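Local coordinates for putative exonuclease (Eubacterium rectale, PDB 3L0A) that binds a zinc ion, belongs to a PDDEXK-like family and probably acts as a hydrolase, at the zinc ion site and the interface of chains A and B. Coordinates in Å, arbitrary orientation; residue numbers count along the deposited sequence, not the author numbering. Chains: chain A/B, Putative exonuclease.

Helix 245-250 recurs in these sites: in contact 1 it supplies a cysteine to the zinc of chain A, and in contact 3 its chain B copy packs against residues 199-204 and helix 89-102 of chain A. The zinc therefore probably helps shape the helix that meets the neighbour. Strand 204-209 of chain A serves contacts 2 and 3, whose C-alpha centres lie about 16 Å apart; that of contact 1 is about 31 Å from contact 2 and 37 Å from contact 3. The C-terminal segment of one copy thus reaches onto another in a three-copy assembly; whether this forms in solution the structure alone does not show.

Contact 1: the zinc ion site. Residues chain A 36, 39, 240-244, 247. With ZN (zinc ion), chain C.
Four cysteine sulphurs surround the zinc ion in a near-tetrahedral shell. A:Cys36 SG and A:Cys244 SG both bind ZN at 2.2 Å, and the angle between them opens to 121°. A:Cys247 SG sits further off, at 2.5 Å from ZN. Soft, polarisable sulphur suits zinc, and an all-cysteine shell of this kind is typical of a structural site, which this one probably is. The sulphurs arrive by different torsions: A:Cys36 holds SG anti to its backbone N (chi1 -175°), whereas A:Cys241 and A:Cys244 tuck theirs in over their own backbone, flanked by N and C. A:Cys241 and A:Cys244 form a CxxC knuckle, A:Cys247 follows from helix 245-250, and A:Cys36 closes the shell from a distant part of the chain, just ahead of helix 37-45.

Backbone N-H groups line the second shell. A:Cys36 SG accepts from A:Tyr39 N and, almost straight (173° at H), from A:Cys241 N, so the two chain segments are tied by more than the metal. Such bonds would probably spread charge on the sulphurs, which are likely to be thiolates. Within the knuckle A:Leu243 N donates to A:Cys241 SG at 3.2 Å; from helix 245-250, A:Cys247 N donates to A:Cys244 SG at 3.3 Å.

Contact 2: the interface of chains A and B. Residues chain A 163-165, 205-209; chain B 256-259, 262.
B:Ile257 carries its CG1 wedged on the side shared by backbone N and C (chi1 64°) and then extends (chi2 174°), laying its tip across the aliphatic stem of A:Arg205 at about a right angle. There B:Ile257 CD1 meets A:Arg205 CD at 3.7 Å, while lower down its CG1 lies alongside that of A:Ile207, both side chains pointing the same way. The bend of A:Arg205 at chi2 (-60°) offers its methylenes to the isoleucine. A branched, apolar residue suits this place, packing on both neighbours while its backbone pairs as a strand.

The backbone of B:Ile257 is also bonded: its N donates to A:Ile206 O at 2.9 Å, nearly along the C=O axis, and A:His208 N donates to B:Ile257 O at 2.7 Å. Further along, B:Ile259 N reaches A:His208 O through a water. B:Ile259 CG1 lies 3.7 Å from A:Asp163 OD2, and CD1 just touches A:Val165; an alanine in place of B:Ile259 would lack CG1, CG2 and CD1, and would probably weaken both contacts. B:Leu262 CD1 meets A:Asp163 CB at 4.0 Å.

In this assembly, strand 257-258 of chain B adds in parallel to strand 204-209 of chain A, and helix 259-263 comes down beside helix 164-167.

Contact 3: the interface of chains A and B. Residues chain A 100, 199, 201-204; chain B 245, 248-249, 251.
B:Arg248 reaches from helix 245-250 across the loop of chain A. Its CB comes within 3.7 Å of A:Pro202 O, CG passes near the carboxylate of A:Asp203, and CD packs on A:Asp203 CA at 3.5 Å. A turn at chi3 (-88°) then swings the guanidinium aside, so that NE donates to A:Glu201 O at 2.9 Å, in the carbonyl plane. At the tip the A:Gln199 amide stacks on one face, A:Gln199 NE2 lying 3.4 Å from B:Arg248 CZ and over the centre of the group, with NH1 also against this amide. NH2 turns back to its own chain in a salt bridge with B:Asp245 OD1. This oxygen also accepts from A:Glu201 N, so the aspartate both steadies the arginine and binds the loop. Arginine suits the place because its long stem packs while its flat head bonds and stacks.

The helix end is read by A:Arg100, whose NH2 donates in the guanidinium plane to B:Arg248 O at 2.8 Å and to B:Arg251 O at 3.0 Å. A water links B:Arg248 O to A:Pro202 O and A:Ile204 N. The side chain of B:Arg251 bends at chi3 (-44°) and sends NH1 to A:Asp203 OD1 at 2.5 Å, a short salt bridge met from above the carboxylate plane. That NH1 also donates to A:Ile204 O. The site thus joins the helix 245-250 region of chain B to helix 89-102 of chain A and the loop leading into strand 204-209.

Contact 1: the zinc ion site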
loop_
_atom_site.group_PDB
_atom_site.type_symbol
_atom_site.label_atom_id
_atom_site.label_comp_id
_atom_site.label_asym_id
_atom_site.label_seq_id
_atom_site.Cartn_x
_atom_site.Cartn_y
_atom_site.Cartn_z
ATOM N N CYS A 36 -1.632 25.588 0.753
ATOM C CA CYS A 36 -1.086 26.092 2.013
ATOM C C CYS A 36 -0.321 27.382 1.763
ATOM O O CYS A 36 0.794 27.365 1.224
ATOM C CB CYS A 36 -0.169 25.048 2.669
ATOM S SG CYS A 36 0.438 25.521 4.289
ATOM N N TYR A 39 3.170 27.754 3.698
ATOM C CA TYR A 39 4.200 27.018 2.973
ATOM C C TYR A 39 4.751 27.813 1.811
ATOM O O TYR A 39 5.964 27.856 1.583
ATOM C CB TYR A 39 3.637 25.691 2.479
ATOM C CG TYR A 39 4.472 24.933 1.463
ATOM C CD1 TYR A 39 5.646 24.297 1.823
ATOM C CD2 TYR A 39 4.051 24.827 0.149
ATOM C CE1 TYR A 39 6.411 23.571 0.884
ATOM C CE2 TYR A 39 4.790 24.086 -0.811
ATOM C CZ TYR A 39 5.967 23.467 -0.434
ATOM O OH TYR A 39 6.695 22.774 -1.372
ATOM N N ARG A 240 -2.427 28.555 7.398
ATOM C CA ARG A 240 -1.656 27.319 7.466
ATOM C C ARG A 240 -2.580 26.140 7.288
ATOM O O ARG A 240 -3.585 26.054 7.976
ATOM C CB ARG A 240 -1.015 27.207 8.840
ATOM C CG ARG A 240 -0.076 28.332 9.186
ATOM C CD ARG A 240 0.726 28.002 10.434
ATOM N NE ARG A 240 1.636 29.091 10.820
ATOM C CZ ARG A 240 2.564 28.992 11.769
ATOM N NH1 ARG A 240 2.719 27.871 12.460
ATOM N NH2 ARG A 240 3.336 30.029 12.058
ATOM N N CYS A 241 -2.240 25.214 6.382
ATOM C CA CYS A 241 -3.064 24.034 6.175
ATOM C C CYS A 241 -2.954 23.158 7.394
ATOM O O CYS A 241 -3.845 22.369 7.670
ATOM C CB CYS A 241 -2.646 23.252 4.929
ATOM S SG CYS A 241 -1.036 22.395 5.029
ATOM N N GLU A 242 -1.848 23.286 8.113
ATOM C CA GLU A 242 -1.571 22.454 9.272
ATOM C C GLU A 242 -1.486 20.954 8.920
ATOM O O GLU A 242 -1.552 20.114 9.803
ATOM C CB GLU A 242 -2.581 22.700 10.415
ATOM C CG GLU A 242 -2.623 24.137 10.971
ATOM C CD GLU A 242 -1.406 24.499 11.863
ATOM O OE1 GLU A 242 -0.451 23.703 12.030
ATOM O OE2 GLU A 242 -1.405 25.609 12.403
ATOM N N LEU A 243 -1.294 20.632 7.650
ATOM C CA LEU A 243 -1.172 19.253 7.223
ATOM C C LEU A 243 0.103 18.953 6.409
ATOM O O LEU A 243 0.239 17.855 5.882
ATOM C CB LEU A 243 -2.426 18.859 6.400
ATOM C CG LEU A 243 -3.759 18.827 7.187
ATOM C CD1 LEU A 243 -4.972 18.513 6.256
ATOM C CD2 LEU A 243 -3.698 17.795 8.335
ATOM N N CYS A 244 1.024 19.912 6.290
ATOM C CA CYS A 244 2.244 19.724 5.522
ATOM C C CYS A 244 3.428 19.751 6.496
ATOM O O CYS A 244 3.290 20.098 7.681
ATOM C CB CYS A 244 2.372 20.830 4.450
ATOM S SG CYS A 244 2.617 22.487 5.160
ATOM N N CYS A 247 4.266 23.295 7.952
ATOM C CA CYS A 247 3.329 23.563 9.036
ATOM C C CYS A 247 3.720 22.852 10.327
ATOM O O CYS A 247 3.681 23.440 11.400
ATOM C CB CYS A 247 1.904 23.193 8.619
ATOM S SG CYS A 247 1.001 24.543 7.829
HETATM ZN ZN ZN C . 0.792 23.759 5.489
#

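Contact 2: the interface of chains A and B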
loop_
_atom_site.group_PDB
_atom_site.type_symbol
_atom_site.label_atom_id
_atom_site.label_comp_id
_atom_site.label_asym_id
_atom_site.label_seq_id
_atom_site.Cartn_x
_atom_site.Cartn_y
_atom_site.Cartn_z
ATOM N N ASP A 163 -9.006 12.043 -14.412
ATOM C CA ASP A 163 -7.764 11.723 -15.128
ATOM C C ASP A 163 -6.611 12.463 -14.470
ATOM O O ASP A 163 -6.836 13.447 -13.781
ATOM C CB ASP A 163 -7.869 12.241 -16.558
ATOM C CG ASP A 163 -8.117 13.729 -16.578
ATOM O OD1 ASP A 163 -9.281 14.124 -16.347
ATOM O OD2 ASP A 163 -7.150 14.476 -16.734
ATOM N N PHE A 164 -5.378 12.061 -14.783
ATOM C CA PHE A 164 -4.194 12.660 -14.133
ATOM C C PHE A 164 -3.957 14.127 -14.441
ATOM O O PHE A 164 -3.449 14.871 -13.587
ATOM C CB PHE A 164 -2.934 11.813 -14.387
ATOM C CG PHE A 164 -2.199 12.134 -15.669
ATOM C CD1 PHE A 164 -1.206 13.106 -15.702
ATOM C CD2 PHE A 164 -2.480 11.448 -16.844
ATOM C CE1 PHE A 164 -0.533 13.382 -16.892
ATOM C CE2 PHE A 164 -1.793 11.742 -18.027
ATOM C CZ PHE A 164 -0.813 12.696 -18.035
ATOM N N VAL A 165 -4.321 14.551 -15.655
ATOM C CA VAL A 165 -4.110 15.958 -16.091
ATOM C C VAL A 165 -4.902 16.914 -15.249
ATOM O O VAL A 165 -4.377 17.887 -14.704
ATOM C CB VAL A 165 -4.538 16.188 -17.542
ATOM C CG1 VAL A 165 -4.244 17.637 -17.966
ATOM C CG2 VAL A 165 -3.846 15.197 -18.450
ATOM N N ARG A 205 2.863 7.765 -24.134
ATOM C CA ARG A 205 1.769 8.473 -24.818
ATOM C C ARG A 205 2.118 9.933 -25.034
ATOM O O ARG A 205 2.708 10.561 -24.158
ATOM C CB ARG A 205 0.488 8.504 -23.958
ATOM C CG ARG A 205 -0.237 7.212 -23.726
ATOM C CD ARG A 205 -0.710 6.573 -24.967
ATOM N NE ARG A 205 -1.428 5.326 -24.682
ATOM C CZ ARG A 205 -2.031 4.597 -25.628
ATOM N NH1 ARG A 205 -2.001 4.977 -26.904
ATOM N NH2 ARG A 205 -2.675 3.483 -25.303
ATOM N N ILE A 206 1.681 10.484 -26.161
ATOM C CA ILE A 206 1.538 11.929 -26.358
ATOM C C ILE A 206 0.086 12.302 -26.059
ATOM O O ILE A 206 -0.825 11.763 -26.681
ATOM C CB ILE A 206 1.887 12.327 -27.812
ATOM C CG1 ILE A 206 3.380 12.125 -28.094
ATOM C CG2 ILE A 206 1.584 13.787 -28.058
ATOM C CD1 ILE A 206 4.356 12.833 -27.016
ATOM N N ILE A 207 -0.159 13.187 -25.089
ATOM C CA ILE A 207 -1.527 13.550 -24.714
ATOM C C ILE A 207 -1.804 15.036 -25.004
ATOM O O ILE A 207 -1.205 15.908 -24.374
ATOM C CB ILE A 207 -1.777 13.296 -23.247
ATOM C CG1 ILE A 207 -1.421 11.856 -22.890
ATOM C CG2 ILE A 207 -3.258 13.597 -22.864
ATOM C CD1 ILE A 207 -0.622 11.700 -21.661
ATOM N N HIS A 208 -2.720 15.311 -25.932
ATOM C CA HIS A 208 -3.192 16.685 -26.203
ATOM C C HIS A 208 -4.229 17.110 -25.152
ATOM O O HIS A 208 -5.285 16.468 -24.998
ATOM C CB HIS A 208 -3.799 16.737 -27.571
ATOM C CG HIS A 208 -4.191 18.111 -28.026
ATOM N ND1 HIS A 208 -4.889 18.329 -29.197
ATOM C CD2 HIS A 208 -4.018 19.328 -27.453
ATOM C CE1 HIS A 208 -5.138 19.624 -29.311
ATOM N NE2 HIS A 208 -4.639 20.246 -28.254
ATOM N N VAL A 209 -3.906 18.174 -24.420
ATOM C CA VAL A 209 -4.822 18.787 -23.442
ATOM C C VAL A 209 -5.527 19.936 -24.167
ATOM O O VAL A 209 -4.910 20.942 -24.467
ATOM C CB VAL A 209 -4.047 19.323 -22.211
ATOM C CG1 VAL A 209 -5.006 19.846 -21.147
ATOM C CG2 VAL A 209 -3.107 18.250 -21.628
ATOM N N PRO B 256 -1.771 11.425 -31.207
ATOM C CA PRO B 256 -1.999 11.899 -29.854
ATOM C C PRO B 256 -3.286 11.375 -29.276
ATOM O O PRO B 256 -4.270 11.336 -29.997
ATOM C CB PRO B 256 -2.119 13.414 -30.025
ATOM C CG PRO B 256 -2.442 13.659 -31.423
ATOM C CD PRO B 256 -1.965 12.484 -32.212
ATOM N N ILE B 257 -3.287 10.941 -28.005
ATOM C CA ILE B 257 -4.532 10.838 -27.264
ATOM C C ILE B 257 -4.903 12.173 -26.607
ATOM O O ILE B 257 -4.213 13.186 -26.788
ATOM C CB ILE B 257 -4.562 9.631 -26.245
ATOM C CG1 ILE B 257 -3.528 9.751 -25.138
ATOM C CG2 ILE B 257 -4.410 8.317 -26.955
ATOM C CD1 ILE B 257 -3.680 8.631 -24.049
ATOM N N SER B 258 -6.049 12.207 -25.929
ATOM C CA SER B 258 -6.520 13.405 -25.230
ATOM C C SER B 258 -7.086 12.923 -23.899
ATOM O O SER B 258 -7.059 11.723 -23.641
ATOM C CB SER B 258 -7.648 14.053 -26.025
ATOM O OG SER B 258 -8.839 13.269 -25.935
ATOM N N ILE B 259 -7.663 13.818 -23.098
ATOM C CA ILE B 259 -8.360 13.418 -21.825
ATOM C C ILE B 259 -9.546 12.493 -22.093
ATOM O O ILE B 259 -9.779 11.583 -21.297
ATOM C CB ILE B 259 -8.844 14.670 -21.014
ATOM C CG1 ILE B 259 -7.646 15.341 -20.331
ATOM C CG2 ILE B 259 -9.958 14.296 -20.032
ATOM C CD1 ILE B 259 -7.776 16.829 -20.104
ATOM N N LEU B 262 -8.517 9.000 -21.780
ATOM C CA LEU B 262 -8.263 8.536 -20.397
ATOM C C LEU B 262 -9.549 8.234 -19.616
ATOM O O LEU B 262 -9.527 7.351 -18.765
ATOM C CB LEU B 262 -7.423 9.559 -19.608
ATOM C CG LEU B 262 -6.146 10.025 -20.319
ATOM C CD1 LEU B 262 -5.618 11.298 -19.703
ATOM C CD2 LEU B 262 -5.136 8.888 -20.322
HETATM O O HOH W 1 -7.593 16.667 -23.728
#

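Contact 3: the interface of chains A and B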
loop_
_atom_site.group_PDB
_atom_site.type_symbol
_atom_site.label_atom_id
_atom_site.label_comp_id
_atom_site.label_asym_id
_atom_site.label_seq_id
_atom_site.Cartn_x
_atom_site.Cartn_y
_atom_site.Cartn_z
ATOM N N ARG A 100 13.545 3.872 -24.044
ATOM C CA ARG A 100 12.228 3.483 -24.521
ATOM C C ARG A 100 11.576 4.579 -25.375
ATOM O O ARG A 100 11.026 4.295 -26.459
ATOM C CB ARG A 100 11.331 3.070 -23.361
ATOM C CG ARG A 100 9.907 2.739 -23.799
ATOM C CD ARG A 100 9.924 1.617 -24.809
ATOM N NE ARG A 100 8.612 1.222 -25.278
ATOM C CZ ARG A 100 8.100 1.488 -26.485
ATOM N NH1 ARG A 100 8.721 2.224 -27.405
ATOM N NH2 ARG A 100 6.917 1.025 -26.772
ATOM N N GLN A 199 6.396 2.042 -14.874
ATOM C CA GLN A 199 5.987 0.646 -14.839
ATOM C C GLN A 199 7.153 -0.124 -15.383
ATOM O O GLN A 199 8.092 0.453 -15.934
ATOM C CB GLN A 199 4.714 0.396 -15.657
ATOM C CG GLN A 199 3.404 0.926 -15.052
ATOM C CD GLN A 199 2.444 1.535 -16.107
ATOM O OE1 GLN A 199 2.762 2.543 -16.706
ATOM N NE2 GLN A 199 1.277 0.928 -16.312
ATOM N N GLU A 201 7.496 -2.335 -17.998
ATOM C CA GLU A 201 7.614 -1.858 -19.382
ATOM C C GLU A 201 6.921 -0.508 -19.364
ATOM O O GLU A 201 5.741 -0.436 -19.105
ATOM C CB GLU A 201 6.911 -2.769 -20.359
ATOM C CG GLU A 201 7.692 -4.027 -20.708
ATOM C CD GLU A 201 8.900 -3.746 -21.552
ATOM O OE1 GLU A 201 8.932 -2.709 -22.260
ATOM O OE2 GLU A 201 9.818 -4.586 -21.525
ATOM N N PRO A 202 7.667 0.576 -19.568
ATOM C CA PRO A 202 7.061 1.885 -19.522
ATOM C C PRO A 202 5.923 2.066 -20.534
ATOM O O PRO A 202 6.017 1.622 -21.663
ATOM C CB PRO A 202 8.219 2.819 -19.865
ATOM C CG PRO A 202 9.453 2.017 -19.632
ATOM C CD PRO A 202 9.122 0.637 -19.794
ATOM N N ASP A 203 4.859 2.702 -20.084
ATOM C CA ASP A 203 3.760 3.165 -20.925
ATOM C C ASP A 203 4.189 4.481 -21.525
ATOM O O ASP A 203 4.583 5.354 -20.785
ATOM C CB ASP A 203 2.545 3.408 -20.018
ATOM C CG ASP A 203 1.217 3.384 -20.748
ATOM O OD1 ASP A 203 1.145 2.903 -21.872
ATOM O OD2 ASP A 203 0.223 3.839 -20.154
ATOM N N ILE A 204 4.113 4.643 -22.837
ATOM C CA ILE A 204 4.362 5.941 -23.473
ATOM C C ILE A 204 3.141 6.446 -24.261
ATOM O O ILE A 204 2.518 5.648 -25.004
ATOM C CB ILE A 204 5.597 5.937 -24.469
ATOM C CG1 ILE A 204 5.267 5.191 -25.778
ATOM C CG2 ILE A 204 6.870 5.412 -23.779
ATOM C CD1 ILE A 204 6.444 4.885 -26.666
ATOM N N ASP B 245 2.352 -5.362 -19.960
ATOM C CA ASP B 245 3.731 -5.034 -20.292
ATOM C C ASP B 245 4.037 -5.362 -21.768
ATOM O O ASP B 245 4.740 -4.589 -22.462
ATOM C CB ASP B 245 4.707 -5.758 -19.341
ATOM C CG ASP B 245 4.828 -5.091 -17.926
ATOM O OD1 ASP B 245 4.669 -3.849 -17.768
ATOM O OD2 ASP B 245 5.170 -5.829 -16.965
ATOM N N ARG B 248 2.710 -2.730 -23.935
ATOM C CA ARG B 248 3.482 -1.503 -23.819
ATOM C C ARG B 248 4.816 -1.594 -24.544
ATOM O O ARG B 248 5.251 -0.628 -25.169
ATOM C CB ARG B 248 3.702 -1.120 -22.350
ATOM C CG ARG B 248 2.399 -0.794 -21.576
ATOM C CD ARG B 248 2.651 -0.057 -20.287
ATOM N NE ARG B 248 2.880 -0.993 -19.206
ATOM C CZ ARG B 248 1.927 -1.607 -18.530
ATOM N NH1 ARG B 248 0.647 -1.397 -18.771
ATOM N NH2 ARG B 248 2.267 -2.453 -17.592
ATOM N N HIS B 249 5.473 -2.739 -24.432
ATOM C CA HIS B 249 6.712 -3.009 -25.179
ATOM C C HIS B 249 6.527 -2.884 -26.671
ATOM O O HIS B 249 7.393 -2.403 -27.369
ATOM C CB HIS B 249 7.219 -4.423 -24.896
ATOM C CG HIS B 249 8.504 -4.734 -25.593
ATOM N ND1 HIS B 249 9.733 -4.419 -25.055
ATOM C CD2 HIS B 249 8.752 -5.298 -26.801
ATOM C CE1 HIS B 249 10.684 -4.807 -25.887
ATOM N NE2 HIS B 249 10.117 -5.333 -26.961
ATOM N N ARG B 251 4.071 -1.135 -28.371
ATOM C CA ARG B 251 3.335 0.008 -28.873
ATOM C C ARG B 251 4.211 0.870 -29.727
ATOM O O ARG B 251 5.368 1.074 -29.393
ATOM C CB ARG B 251 2.767 0.845 -27.724
ATOM C CG ARG B 251 1.916 2.013 -28.190
ATOM C CD ARG B 251 1.204 2.697 -27.048
ATOM N NE ARG B 251 0.617 1.732 -26.125
ATOM C CZ ARG B 251 0.403 1.954 -24.832
ATOM N NH1 ARG B 251 0.709 3.117 -24.298
ATOM N NH2 ARG B 251 -0.116 1.001 -24.071
HETATM O O HOH W 2 7.406 2.708 -29.859
HETATM O O HOH W 3 4.299 1.591 -23.946
#